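Local coordinates for protein acyl-CoA dehydrogenase FadE3 (Mycobacterium smegmatis, PDB 4IV6) that belongs to the acyl-CoA dehydrogenase family of flavoproteins and binds dihydroflavine-adenine dinucleotide in an assembly of four chains, at residues 52-56 against 88-93; 67-72 against 306-310; 82-88 against 206-210; 156-162 against 197-203. Residues are numbered along the deposited sequence.

Interaction 1. Residues 52-56 against 88-93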
loop_
_atom_site.group_PDB
_atom_site.type_symbol
_atom_site.label_atom_id
_atom_site.label_comp_id
_atom_site.label_asym_id
_atom_site.label_seq_id
_atom_site.Cartn_x
_atom_site.Cartn_y
_atom_site.Cartn_z
ATOM N N ILE B 52 27.087 25.578 -10.398
ATOM C CA ILE B 52 26.493 24.276 -10.048
ATOM C C ILE B 52 27.532 23.128 -10.018
ATOM O O ILE B 52 27.462 22.184 -9.191
ATOM C CB ILE B 52 25.365 23.894 -11.046
ATOM C CG1 ILE B 52 24.198 24.882 -11.036
ATOM C CG2 ILE B 52 24.833 22.484 -10.788
ATOM C CD1 ILE B 52 23.481 25.000 -9.712
ATOM N N PHE B 53 28.500 23.187 -10.930
ATOM C CA PHE B 53 29.489 22.144 -11.032
ATOM C C PHE B 53 30.639 22.267 -10.023
ATOM O O PHE B 53 31.515 21.393 -9.997
ATOM C CB PHE B 53 29.992 22.052 -12.483
ATOM C CG PHE B 53 28.943 21.553 -13.426
ATOM C CD1 PHE B 53 28.040 22.414 -13.998
ATOM C CD2 PHE B 53 28.840 20.212 -13.710
ATOM C CE1 PHE B 53 27.039 21.950 -14.848
ATOM C CE2 PHE B 53 27.847 19.732 -14.551
ATOM C CZ PHE B 53 26.948 20.599 -15.120
ATOM N N GLY B 54 30.621 23.312 -9.186
ATOM C CA GLY B 54 31.650 23.562 -8.175
ATOM C C GLY B 54 31.102 23.554 -6.760
ATOM O O GLY B 54 31.778 23.952 -5.823
ATOM N N LEU B 55 29.871 23.079 -6.586
ATOM C CA LEU B 55 29.209 23.127 -5.274
ATOM C C LEU B 55 29.902 22.309 -4.191
ATOM O O LEU B 55 29.691 22.553 -3.021
ATOM C CB LEU B 55 27.750 22.665 -5.375
ATOM C CG LEU B 55 26.798 23.567 -6.152
ATOM C CD1 LEU B 55 25.488 22.851 -6.396
ATOM C CD2 LEU B 55 26.559 24.865 -5.426
ATOM N N ALA B 56 30.691 21.313 -4.567
ATOM C CA ALA B 56 31.414 20.543 -3.572
ATOM C C ALA B 56 32.940 20.797 -3.581
ATOM O O ALA B 56 33.688 20.065 -2.951
ATOM C CB ALA B 56 31.123 19.062 -3.754
ATOM N N ALA B 88 22.492 15.861 -14.617
ATOM C CA ALA B 88 23.664 16.392 -15.314
ATOM C C ALA B 88 24.842 16.644 -14.403
ATOM O O ALA B 88 25.994 16.578 -14.858
ATOM C CB ALA B 88 23.306 17.689 -16.032
ATOM N N MET B 89 24.577 16.949 -13.134
ATOM C CA MET B 89 25.649 17.316 -12.182
ATOM C C MET B 89 25.893 16.323 -11.027
ATOM O O MET B 89 26.826 16.498 -10.258
ATOM C CB MET B 89 25.443 18.757 -11.661
ATOM C CG MET B 89 24.067 19.060 -11.071
ATOM S SD MET B 89 23.859 18.487 -9.366
ATOM C CE MET B 89 25.088 19.425 -8.551
ATOM N N GLY B 90 25.089 15.276 -10.928
ATOM C CA GLY B 90 25.182 14.317 -9.818
ATOM C C GLY B 90 26.477 13.524 -9.738
ATOM O O GLY B 90 27.251 13.656 -8.771
ATOM N N GLY B 91 26.730 12.705 -10.752
ATOM C CA GLY B 91 28.012 12.017 -10.857
ATOM C C GLY B 91 29.235 12.922 -10.791
ATOM O O GLY B 91 30.254 12.552 -10.209
ATOM N N HIS B 92 29.140 14.117 -11.373
ATOM C CA HIS B 92 30.218 15.092 -11.319
ATOM C C HIS B 92 30.515 15.469 -9.879
ATOM O O HIS B 92 31.665 15.534 -9.463
ATOM C CB HIS B 92 29.825 16.322 -12.132
ATOM C CG HIS B 92 30.815 17.433 -12.111
ATOM N ND1 HIS B 92 31.778 17.597 -13.088
ATOM C CD2 HIS B 92 30.941 18.491 -11.277
ATOM C CE1 HIS B 92 32.482 18.686 -12.830
ATOM N NE2 HIS B 92 31.982 19.253 -11.740
ATOM N N THR B 93 29.472 15.695 -9.099
ATOM C CA THR B 93 29.648 15.973 -7.667
ATOM C C THR B 93 30.310 14.799 -6.911
ATOM O O THR B 93 31.210 14.984 -6.080
ATOM C CB THR B 93 28.302 16.307 -7.000
ATOM O OG1 THR B 93 27.587 17.285 -7.794
ATOM C CG2 THR B 93 28.529 16.842 -5.614
HETATM O O HOH W 1 28.689 19.944 -8.219
#
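A buried loop-on-helix contact joins the chain that follows helix 41-50 to helix 83-102, and it illustrates how an irregular loop can be fixed from several directions. The ring of His92 serves twice in this contact. His92 NE2 donates to Phe53 O (2.8 Å), while the face of the imidazole receives the edge of the Phe53 ring in a T-shaped pair, centroids 5.0 Å apart and planes at 84°. Over the face of Phe53 lies Met89 CB, 4.3 Å from the centroid, a CH-pi contact. Met89 continues along the loop, with its CG 3.5 Å from Ile52 CG2 and its CE 4.1 Å from Leu55 CD1. A water links the two segments, donating to Ile52 O (2.7 Å) and Thr93 OG1 (2.9 Å); Thr93 OG1 in turn donates to Met89 O (2.7 Å). Tyr71, on helix 68-81, touches both Leu55 and Met89. Such close packing of an interhelical loop against a helix belongs to the interior of the helical N-terminal domain of acyl-CoA dehydrogenases.

Interaction 2. Residues 67-72 against 306-310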
loop_
_atom_site.group_PDB
_atom_site.type_symbol
_atom_site.label_atom_id
_atom_site.label_comp_id
_atom_site.label_asym_id
_atom_site.label_seq_id
_atom_site.Cartn_x
_atom_site.Cartn_y
_atom_site.Cartn_z
ATOM N N SER B 67 27.402 23.859 2.134
ATOM C CA SER B 67 27.026 22.800 3.050
ATOM C C SER B 67 26.162 21.744 2.312
ATOM O O SER B 67 25.561 22.024 1.278
ATOM C CB SER B 67 26.238 23.398 4.215
ATOM O OG SER B 67 24.939 23.811 3.793
ATOM N N MET B 68 26.089 20.545 2.864
ATOM C CA MET B 68 25.255 19.506 2.296
ATOM C C MET B 68 23.764 19.870 2.345
ATOM O O MET B 68 23.062 19.617 1.373
ATOM C CB MET B 68 25.508 18.159 2.947
ATOM C CG MET B 68 24.713 17.001 2.313
ATOM S SD MET B 68 24.966 16.761 0.535
ATOM C CE MET B 68 26.567 15.996 0.588
ATOM N N PRO B 69 23.278 20.474 3.439
ATOM C CA PRO B 69 21.885 20.926 3.365
ATOM C C PRO B 69 21.633 21.911 2.215
ATOM O O PRO B 69 20.584 21.861 1.575
ATOM C CB PRO B 69 21.646 21.557 4.738
ATOM C CG PRO B 69 22.572 20.789 5.630
ATOM C CD PRO B 69 23.811 20.593 4.806
ATOM N N CYS B 70 22.601 22.754 1.899
ATOM C CA CYS B 70 22.432 23.685 0.779
ATOM C C CYS B 70 22.473 22.904 -0.524
ATOM O O CYS B 70 21.652 23.120 -1.419
ATOM C CB CYS B 70 23.527 24.761 0.777
ATOM S SG CYS B 70 23.540 25.787 -0.720
ATOM N N TYR B 71 23.413 21.979 -0.619
ATOM C CA TYR B 71 23.584 21.191 -1.837
ATOM C C TYR B 71 22.271 20.443 -2.204
ATOM O O TYR B 71 21.820 20.467 -3.361
ATOM C CB TYR B 71 24.743 20.200 -1.686
ATOM C CG TYR B 71 24.888 19.328 -2.913
ATOM C CD1 TYR B 71 25.519 19.799 -4.056
ATOM C CD2 TYR B 71 24.353 18.059 -2.940
ATOM C CE1 TYR B 71 25.609 19.030 -5.193
ATOM C CE2 TYR B 71 24.465 17.268 -4.063
ATOM C CZ TYR B 71 25.071 17.739 -5.190
ATOM O OH TYR B 71 25.156 16.936 -6.313
ATOM N N VAL B 72 21.658 19.790 -1.221
ATOM C CA VAL B 72 20.440 19.017 -1.507
ATOM C C VAL B 72 19.301 19.929 -1.938
ATOM O O VAL B 72 18.510 19.567 -2.799
ATOM C CB VAL B 72 20.057 18.049 -0.370
ATOM C CG1 VAL B 72 21.217 17.097 -0.086
ATOM C CG2 VAL B 72 19.679 18.772 0.894
ATOM N N ALA B 306 21.069 15.217 5.544
ATOM C CA ALA B 306 22.061 16.175 5.083
ATOM C C ALA B 306 22.803 16.857 6.241
ATOM O O ALA B 306 24.002 17.081 6.157
ATOM C CB ALA B 306 21.429 17.218 4.196
ATOM N N GLU B 307 22.081 17.228 7.298
ATOM C CA GLU B 307 22.710 17.853 8.453
ATOM C C GLU B 307 23.658 16.875 9.133
ATOM O O GLU B 307 24.740 17.269 9.557
ATOM C CB GLU B 307 21.674 18.304 9.484
ATOM C CG GLU B 307 20.807 19.462 9.043
ATOM C CD GLU B 307 21.520 20.818 9.049
ATOM O OE1 GLU B 307 22.754 20.892 9.396
ATOM O OE2 GLU B 307 20.817 21.808 8.694
ATOM N N LYS B 308 23.267 15.607 9.263
ATOM C CA LYS B 308 24.178 14.606 9.866
ATOM C C LYS B 308 25.479 14.502 9.073
ATOM O O LYS B 308 26.572 14.449 9.653
ATOM C CB LYS B 308 23.562 13.218 9.946
ATOM C CG LYS B 308 22.530 13.031 11.031
ATOM C CD LYS B 308 21.941 11.633 10.938
ATOM C CE LYS B 308 20.657 11.478 11.750
ATOM N NZ LYS B 308 20.896 11.764 13.177
ATOM N N PHE B 309 25.349 14.460 7.744
ATOM C CA PHE B 309 26.512 14.422 6.858
ATOM C C PHE B 309 27.427 15.567 7.249
ATOM O O PHE B 309 28.607 15.369 7.442
ATOM C CB PHE B 309 26.085 14.551 5.392
ATOM C CG PHE B 309 27.232 14.587 4.410
ATOM C CD1 PHE B 309 27.918 15.769 4.152
ATOM C CD2 PHE B 309 27.605 13.443 3.720
ATOM C CE1 PHE B 309 28.978 15.801 3.234
ATOM C CE2 PHE B 309 28.651 13.478 2.812
ATOM C CZ PHE B 309 29.341 14.654 2.576
ATOM N N ASP B 310 26.847 16.755 7.351
ATOM C CA ASP B 310 27.593 17.987 7.510
ATOM C C ASP B 310 28.160 18.154 8.913
ATOM O O ASP B 310 29.212 18.758 9.079
ATOM C CB ASP B 310 26.689 19.179 7.192
ATOM C CG ASP B 310 27.312 20.114 6.217
ATOM O OD1 ASP B 310 27.796 19.642 5.148
ATOM O OD2 ASP B 310 27.352 21.317 6.554
#
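Apolar packing supplies the centre of this helix-helix contact. Pro69 and Ala306, with CA atoms 5.1 Å apart, bring the segments together, and Ala306 CB touches Met68 CG (3.8 Å), Pro69 CG (4.0 Å) and Val72 CG2 (4.0 Å); the segment axes come within 8.6 Å at an angle of 142°, nearer antiparallel than perpendicular. Sulfur and aromatic chemistry comes next: Met68 CE sits over the face of Phe309, 3.6 Å from the ring centroid, and Met68 SD lies 4.9 Å from that centroid, a Met-aromatic contact. The polar part concerns the start of helix 68-81. Ser67 is its N-cap, Ser67 OG accepting from Cys70 N (3.2 Å), while Asp310 OD1, at the end of the other helix, accepts from Met68 N (3.0 Å, nearly straight at 169°). Met68 also reaches Val244 and Leu247 of helix 234-270. A capped helix start thus meets a helix end, joining the N-terminal and C-terminal helical domains of the acyl-CoA dehydrogenase fold.

Interaction 3. Residues 82-88 against 206-210; sequences WMSLAGA and YKGVE
Residues 83-88 form the start of helix 83-102, entered from Trp82, which is extended (phi/psi -166/114) between two helices. Opposite runs the irregular segment 206-210, with two positive-phi residues: Tyr206 in the left-handed helical region (59/39) and Gly208 at 87/-51. Ser84 and Tyr206 are the nearest pair, their CA atoms 5.0 Å apart. A CB on Gly208 would collide with Trp82 CH2 and jam against the preceding carbonyl. One on Gly87 would strike the hydroxyl of Tyr206, whose OH comes within 3.2 Å of Gly87 CA.

Ser84 (chi1 m) donates from OG to Lys207 O at 2.6 Å. Trp82 (chi1 t) places CZ2 3.4 Å from that same Lys207 O. Tyr206 (chi1 t, chi2 near 0°) runs its ring along the first turns of the helix; Met83 (t, t, then p at chi3, in the conformer given) brings CE to 3.8 Å from Tyr206 CB. Val209 (chi1 t) places CG2 3.3 Å from Ser84 O and 4.2 Å from Ala88 CB. The Lys207 amine turns elsewhere, to the backbone O of Glu34 and His35.

The contact joins the N-terminal helical domain to the middle domain, and Tyr206 also belongs to the dihydroflavine-adenine dinucleotide pocket. Its chemistry implies a close-fitting buried interface, in which one serine hydroxyl satisfies a loop carbonyl and two glycines make the room.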
loop_
_atom_site.group_PDB
_atom_site.type_symbol
_atom_site.label_atom_id
_atom_site.label_comp_id
_atom_site.label_asym_id
_atom_site.label_seq_id
_atom_site.Cartn_x
_atom_site.Cartn_y
_atom_site.Cartn_z
ATOM N N TRP B 82 13.385 20.144 -13.900
ATOM C CA TRP B 82 13.655 19.069 -14.853
ATOM C C TRP B 82 14.677 18.129 -14.242
ATOM O O TRP B 82 15.822 18.531 -14.016
ATOM C CB TRP B 82 14.167 19.628 -16.181
ATOM C CG TRP B 82 14.275 18.672 -17.321
ATOM C CD1 TRP B 82 13.796 17.388 -17.394
ATOM C CD2 TRP B 82 14.861 18.951 -18.595
ATOM N NE1 TRP B 82 14.047 16.866 -18.645
ATOM C CE2 TRP B 82 14.716 17.797 -19.391
ATOM C CE3 TRP B 82 15.498 20.072 -19.141
ATOM C CZ2 TRP B 82 15.188 17.727 -20.700
ATOM C CZ3 TRP B 82 15.964 19.991 -20.447
ATOM C CH2 TRP B 82 15.802 18.826 -21.204
ATOM N N MET B 83 14.244 16.891 -13.957
ATOM C CA MET B 83 15.081 15.907 -13.275
ATOM C C MET B 83 16.443 15.803 -13.960
ATOM O O MET B 83 17.483 15.703 -13.300
ATOM C CB MET B 83 14.389 14.536 -13.272
ATOM C CG MET B 83 15.116 13.466 -12.458
ATOM S SD MET B 83 14.341 11.831 -12.565
ATOM C CE MET B 83 14.827 11.334 -14.216
ATOM N N SER B 84 16.416 15.818 -15.292
ATOM C CA SER B 84 17.632 15.665 -16.091
ATOM C C SER B 84 18.733 16.699 -15.750
ATOM O O SER B 84 19.923 16.404 -15.882
ATOM C CB SER B 84 17.287 15.746 -17.593
ATOM O OG SER B 84 16.428 14.674 -18.001
ATOM N N LEU B 85 18.356 17.912 -15.367
ATOM C CA LEU B 85 19.355 18.925 -15.042
ATOM C C LEU B 85 20.079 18.611 -13.726
ATOM O O LEU B 85 21.293 18.872 -13.591
ATOM C CB LEU B 85 18.737 20.341 -15.019
ATOM C CG LEU B 85 18.088 20.787 -16.339
ATOM C CD1 LEU B 85 17.533 22.198 -16.161
ATOM C CD2 LEU B 85 19.060 20.773 -17.527
ATOM N N ALA B 86 19.377 18.013 -12.769
ATOM C CA ALA B 86 20.047 17.521 -11.561
ATOM C C ALA B 86 20.943 16.345 -11.917
ATOM O O ALA B 86 22.067 16.227 -11.435
ATOM C CB ALA B 86 19.015 17.131 -10.517
ATOM N N GLY B 87 20.465 15.493 -12.807
ATOM C CA GLY B 87 21.254 14.315 -13.247
ATOM C C GLY B 87 22.539 14.734 -13.923
ATOM O O GLY B 87 23.568 14.069 -13.813
ATOM N N ALA B 88 22.492 15.861 -14.617
ATOM C CA ALA B 88 23.664 16.392 -15.314
ATOM C C ALA B 88 24.842 16.644 -14.403
ATOM O O ALA B 88 25.994 16.578 -14.858
ATOM C CB ALA B 88 23.306 17.689 -16.032
ATOM N N TYR B 206 14.288 10.972 -18.122
ATOM C CA TYR B 206 15.661 11.430 -17.947
ATOM C C TYR B 206 16.192 11.874 -19.306
ATOM O O TYR B 206 17.330 11.619 -19.632
ATOM C CB TYR B 206 16.530 10.286 -17.389
ATOM C CG TYR B 206 17.862 10.674 -16.743
ATOM C CD1 TYR B 206 18.320 12.003 -16.696
ATOM C CD2 TYR B 206 18.668 9.709 -16.191
ATOM C CE1 TYR B 206 19.560 12.316 -16.123
ATOM C CE2 TYR B 206 19.884 10.007 -15.605
ATOM C CZ TYR B 206 20.321 11.301 -15.557
ATOM O OH TYR B 206 21.536 11.573 -14.955
ATOM N N LYS B 207 15.354 12.527 -20.091
ATOM C CA LYS B 207 15.727 12.878 -21.459
ATOM C C LYS B 207 16.637 14.122 -21.515
ATOM O O LYS B 207 16.824 14.805 -20.523
ATOM C CB LYS B 207 14.462 13.009 -22.316
ATOM C CG LYS B 207 13.926 11.606 -22.655
ATOM C CD LYS B 207 12.608 11.546 -23.389
ATOM C CE LYS B 207 12.794 11.796 -24.864
ATOM N NZ LYS B 207 11.490 12.144 -25.520
ATOM N N GLY B 208 17.229 14.381 -22.663
ATOM C CA GLY B 208 18.185 15.507 -22.781
ATOM C C GLY B 208 19.614 15.127 -22.408
ATOM O O GLY B 208 20.548 15.390 -23.180
ATOM N N VAL B 209 19.771 14.518 -21.230
ATOM C CA VAL B 209 21.035 13.889 -20.779
ATOM C C VAL B 209 21.247 12.508 -21.392
ATOM O O VAL B 209 20.368 11.649 -21.316
ATOM C CB VAL B 209 21.040 13.730 -19.239
ATOM C CG1 VAL B 209 22.149 12.786 -18.754
ATOM C CG2 VAL B 209 21.192 15.101 -18.601
ATOM N N GLU B 210 22.426 12.291 -21.972
ATOM C CA GLU B 210 22.758 11.011 -22.587
ATOM C C GLU B 210 23.190 10.001 -21.521
ATOM O O GLU B 210 23.797 10.384 -20.541
ATOM C CB GLU B 210 23.825 11.185 -23.674
ATOM C CG GLU B 210 25.284 11.344 -23.219
ATOM C CD GLU B 210 25.659 12.712 -22.651
ATOM O OE1 GLU B 210 24.770 13.579 -22.461
ATOM O OE2 GLU B 210 26.865 12.930 -22.397
#

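Interaction 4. Residues 156-162 against 197-203. With FDA (dihydroflavine-adenine dinucleotide), chain D.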
loop_
_atom_site.group_PDB
_atom_site.type_symbol
_atom_site.label_atom_id
_atom_site.label_comp_id
_atom_site.label_asym_id
_atom_site.label_seq_id
_atom_site.Cartn_x
_atom_site.Cartn_y
_atom_site.Cartn_z
ATOM N N THR B 156 27.928 0.185 -19.097
ATOM C CA THR B 156 26.749 0.709 -19.740
ATOM C C THR B 156 25.894 1.504 -18.771
ATOM O O THR B 156 26.135 1.491 -17.556
ATOM C CB THR B 156 25.938 -0.384 -20.414
ATOM O OG1 THR B 156 25.044 0.209 -21.363
ATOM C CG2 THR B 156 25.152 -1.218 -19.391
ATOM N N TRP B 157 24.924 2.211 -19.340
ATOM C CA TRP B 157 24.091 3.187 -18.634
ATOM C C TRP B 157 24.905 4.296 -18.000
ATOM O O TRP B 157 24.524 4.822 -16.952
ATOM C CB TRP B 157 23.213 2.509 -17.546
ATOM C CG TRP B 157 22.111 1.694 -18.070
ATOM C CD1 TRP B 157 21.908 0.348 -17.863
ATOM C CD2 TRP B 157 21.011 2.146 -18.868
ATOM N NE1 TRP B 157 20.767 -0.060 -18.505
ATOM C CE2 TRP B 157 20.190 1.028 -19.120
ATOM C CE3 TRP B 157 20.645 3.384 -19.405
ATOM C CZ2 TRP B 157 19.043 1.115 -19.908
ATOM C CZ3 TRP B 157 19.494 3.478 -20.175
ATOM C CH2 TRP B 157 18.705 2.353 -20.414
ATOM N N ILE B 158 25.998 4.705 -18.629
ATOM C CA ILE B 158 26.833 5.723 -18.014
ATOM C C ILE B 158 26.338 7.111 -18.400
ATOM O O ILE B 158 26.433 7.522 -19.557
ATOM C CB ILE B 158 28.325 5.523 -18.339
ATOM C CG1 ILE B 158 28.782 4.105 -17.920
ATOM C CG2 ILE B 158 29.171 6.615 -17.664
ATOM C CD1 ILE B 158 28.329 3.686 -16.518
ATOM N N SER B 159 25.779 7.818 -17.419
ATOM C CA SER B 159 25.197 9.127 -17.662
ATOM C C SER B 159 26.264 10.180 -17.956
ATOM O O SER B 159 27.354 10.175 -17.385
ATOM C CB SER B 159 24.356 9.566 -16.467
ATOM O OG SER B 159 23.260 8.665 -16.293
ATOM N N ASN B 160 25.912 11.094 -18.847
ATOM C CA ASN B 160 26.778 12.183 -19.251
ATOM C C ASN B 160 28.145 11.729 -19.781
ATOM O O ASN B 160 29.109 12.492 -19.749
ATOM C CB ASN B 160 26.983 13.151 -18.099
ATOM C CG ASN B 160 25.697 13.547 -17.421
ATOM O OD1 ASN B 160 24.939 14.361 -17.925
ATOM N ND2 ASN B 160 25.493 13.029 -16.234
ATOM N N ALA B 161 28.233 10.503 -20.296
ATOM C CA ALA B 161 29.501 9.965 -20.776
ATOM C C ALA B 161 30.119 10.700 -21.953
ATOM O O ALA B 161 31.348 10.695 -22.097
ATOM C CB ALA B 161 29.352 8.489 -21.115
ATOM N N ARG B 162 29.302 11.300 -22.802
ATOM C CA ARG B 162 29.785 12.003 -23.995
ATOM C C ARG B 162 30.301 13.404 -23.616
ATOM O O ARG B 162 31.373 13.828 -24.037
ATOM C CB ARG B 162 28.651 12.110 -25.028
ATOM C CG ARG B 162 29.083 12.443 -26.447
ATOM C CD ARG B 162 27.963 12.329 -27.496
ATOM N NE ARG B 162 27.238 11.034 -27.479
ATOM C CZ ARG B 162 27.707 9.877 -27.947
ATOM N NH1 ARG B 162 28.933 9.771 -28.473
ATOM N NH2 ARG B 162 26.948 8.794 -27.890
ATOM N N VAL B 197 32.804 5.794 -26.663
ATOM C CA VAL B 197 31.490 6.124 -26.112
ATOM C C VAL B 197 30.513 5.790 -27.220
ATOM O O VAL B 197 30.415 6.481 -28.248
ATOM C CB VAL B 197 31.394 7.584 -25.663
ATOM C CG1 VAL B 197 30.025 7.857 -25.059
ATOM C CG2 VAL B 197 32.461 7.857 -24.629
ATOM N N SER B 198 29.825 4.681 -27.016
ATOM C CA SER B 198 29.444 3.833 -28.141
ATOM C C SER B 198 28.082 4.164 -28.666
ATOM O O SER B 198 27.886 4.109 -29.897
ATOM C CB SER B 198 29.554 2.317 -27.807
ATOM O OG SER B 198 30.825 1.956 -27.256
ATOM N N ARG B 199 27.128 4.475 -27.793
ATOM C CA ARG B 199 25.794 4.953 -28.277
ATOM C C ARG B 199 24.932 5.503 -27.131
ATOM O O ARG B 199 25.181 5.132 -25.982
ATOM C CB ARG B 199 25.024 3.821 -28.961
ATOM C CG ARG B 199 24.478 2.779 -27.999
ATOM C CD ARG B 199 24.039 1.527 -28.716
ATOM N NE ARG B 199 23.815 0.435 -27.785
ATOM C CZ ARG B 199 24.786 -0.255 -27.191
ATOM N NH1 ARG B 199 26.070 0.021 -27.421
ATOM N NH2 ARG B 199 24.469 -1.232 -26.353
ATOM N N ASP B 200 24.019 6.417 -27.440
ATOM C CA ASP B 200 23.029 6.941 -26.481
ATOM C C ASP B 200 21.891 5.950 -26.332
ATOM O O ASP B 200 21.288 5.587 -27.321
ATOM C CB ASP B 200 22.432 8.246 -26.963
ATOM C CG ASP B 200 23.437 9.382 -26.954
ATOM O OD1 ASP B 200 24.610 9.145 -26.566
ATOM O OD2 ASP B 200 23.058 10.513 -27.339
ATOM N N LEU B 201 21.584 5.534 -25.111
ATOM C CA LEU B 201 20.600 4.496 -24.913
ATOM C C LEU B 201 19.197 5.125 -24.825
ATOM O O LEU B 201 18.997 6.040 -24.070
ATOM C CB LEU B 201 20.971 3.691 -23.672
ATOM C CG LEU B 201 22.390 3.087 -23.725
ATOM C CD1 LEU B 201 22.786 2.489 -22.390
ATOM C CD2 LEU B 201 22.539 2.045 -24.819
ATOM N N PRO B 202 18.228 4.649 -25.613
ATOM C CA PRO B 202 16.912 5.276 -25.526
ATOM C C PRO B 202 16.143 4.905 -24.250
ATOM O O PRO B 202 16.127 3.731 -23.826
ATOM C CB PRO B 202 16.198 4.804 -26.789
ATOM C CG PRO B 202 16.875 3.550 -27.148
ATOM C CD PRO B 202 18.326 3.736 -26.762
ATOM N N LYS B 203 15.540 5.927 -23.643
ATOM C CA LYS B 203 15.062 5.883 -22.247
ATOM C C LYS B 203 13.605 6.350 -22.130
ATOM O O LYS B 203 13.152 7.185 -22.900
ATOM C CB LYS B 203 15.867 6.872 -21.381
ATOM C CG LYS B 203 17.314 6.627 -21.267
ATOM C CD LYS B 203 17.981 7.600 -20.324
ATOM C CE LYS B 203 18.421 8.874 -21.044
ATOM N NZ LYS B 203 19.322 9.619 -20.125
HETATM P PA FDA D . 20.372 -6.048 -11.883
HETATM O O1A FDA D . 21.512 -5.989 -10.898
HETATM O O2A FDA D . 20.457 -6.932 -13.097
HETATM O O5B FDA D . 19.042 -6.405 -11.065
HETATM C C5B FDA D . 17.790 -6.744 -11.705
HETATM C C4B FDA D . 16.713 -6.938 -10.623
HETATM O O4B FDA D . 17.135 -7.894 -9.630
HETATM C C3B FDA D . 16.446 -5.668 -9.846
HETATM O O3B FDA D . 15.085 -5.688 -9.362
HETATM C C2B FDA D . 17.442 -5.774 -8.711
HETATM O O2B FDA D . 17.117 -4.999 -7.560
HETATM C C1B FDA D . 17.314 -7.242 -8.383
HETATM N N9A FDA D . 18.496 -7.797 -7.670
HETATM C C8A FDA D . 19.715 -8.011 -8.214
HETATM N N7A FDA D . 20.540 -8.566 -7.305
HETATM C C5A FDA D . 19.831 -8.695 -6.158
HETATM C C6A FDA D . 20.083 -9.192 -4.815
HETATM N N6A FDA D . 21.290 -9.672 -4.511
HETATM N N1A FDA D . 19.104 -9.161 -3.884
HETATM C C2A FDA D . 17.879 -8.708 -4.198
HETATM N N3A FDA D . 17.564 -8.223 -5.420
HETATM C C4A FDA D . 18.479 -8.214 -6.410
HETATM N N1 FDA D . 25.407 3.384 -13.569
HETATM C C2 FDA D . 26.602 3.965 -13.535
HETATM O O2 FDA D . 27.593 3.287 -13.200
HETATM N N3 FDA D . 26.776 5.261 -13.850
HETATM C C4 FDA D . 25.792 6.073 -14.237
HETATM O O4 FDA D . 26.016 7.273 -14.550
HETATM C C4X FDA D . 24.427 5.511 -14.273
HETATM N N5 FDA D . 23.349 6.216 -14.675
HETATM C C5X FDA D . 22.239 5.559 -15.097
HETATM C C6 FDA D . 21.279 6.189 -15.897
HETATM C C7 FDA D . 20.119 5.529 -16.302
HETATM C C7M FDA D . 19.112 6.210 -17.193
HETATM C C8 FDA D . 19.891 4.203 -15.881
HETATM C C8M FDA D . 18.664 3.406 -16.259
HETATM C C9 FDA D . 20.845 3.577 -15.095
HETATM C C9A FDA D . 22.027 4.231 -14.712
HETATM N N10 FDA D . 22.988 3.542 -13.943
HETATM C C10 FDA D . 24.295 4.077 -13.936
HETATM C "C1'" FDA D . 22.882 2.079 -13.901
HETATM C "C2'" FDA D . 22.159 1.715 -12.622
HETATM O "O2'" FDA D . 22.952 2.024 -11.475
HETATM C "C3'" FDA D . 21.817 0.226 -12.672
HETATM O "O3'" FDA D . 20.707 0.064 -13.549
HETATM C "C4'" FDA D . 21.462 -0.355 -11.323
HETATM O "O4'" FDA D . 22.716 -0.594 -10.664
HETATM C "C5'" FDA D . 20.741 -1.710 -11.452
HETATM O "O5'" FDA D . 21.493 -2.535 -12.314
HETATM P P FDA D . 20.901 -3.638 -13.285
HETATM O O1P FDA D . 22.140 -4.354 -13.784
HETATM O O2P FDA D . 19.989 -2.993 -14.271
HETATM O O3P FDA D . 20.016 -4.539 -12.281
#
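Trp157 is held between a ligand and a side chain: the C8M methyl of the dihydroflavine-adenine dinucleotide (FDA) lies over one face of its indole, and Leu201 CD1 over the other, 4.0 Å from the centroid of the six-membered ring of Trp157, a CH-pi contact. Strands 148-159 and 195-200 both pair with strand 211-216 in the antiparallel sheet of the acyl-CoA dehydrogenase middle domain. Trp157 has left-handed angles (59/34) and, with Ile158, faces Cys212 in a G1 beta bulge, where the chain turns a corner. Lys203 CG borders the indole edge, 4.0 Å from Trp157 CZ3, and Tyr344 of the third subunit meets Trp157 edge-to-face. Ser159 N donates to FDA O4 (2.9 Å), and Ser159 OG accepts from FDA N5 (2.9 Å). Toward solvent, Arg162 NH2 and Asp200 OD1 form a salt bridge (2.7 Å), with Val197 CG1 over the guanidinium. The chemistry is graded: charge pairing ties the exposed end, while apolar and aromatic groups and directed hydrogen bonds fit the other end to FDA.

In the fold
Interactions 1 and 3 are buried and share Ala88 on helix 83-102, yet interaction 1 stays within the N-terminal domain while interaction 3 reaches the middle domain. Interactions 2 and 4 are partly exposed, lie about 30 Å apart between centres, and are the two that use a carboxylate: Asp310 accepting at the start of helix 68-81, Asp200 in a salt bridge. Neighbours interlock. A probable hydrogen bond between Thr93 OG1 and Tyr71 OH (2.9 Å) joins interactions 1 and 2, and others, Lys203 NZ with Val209 O (2.6 Å) and Asn160 N with Glu210 O (2.8 Å), join interactions 3 and 4. Those last two lie by the dihydroflavine-adenine dinucleotide and the third subunit, whereas interaction 1 is internal to the chain.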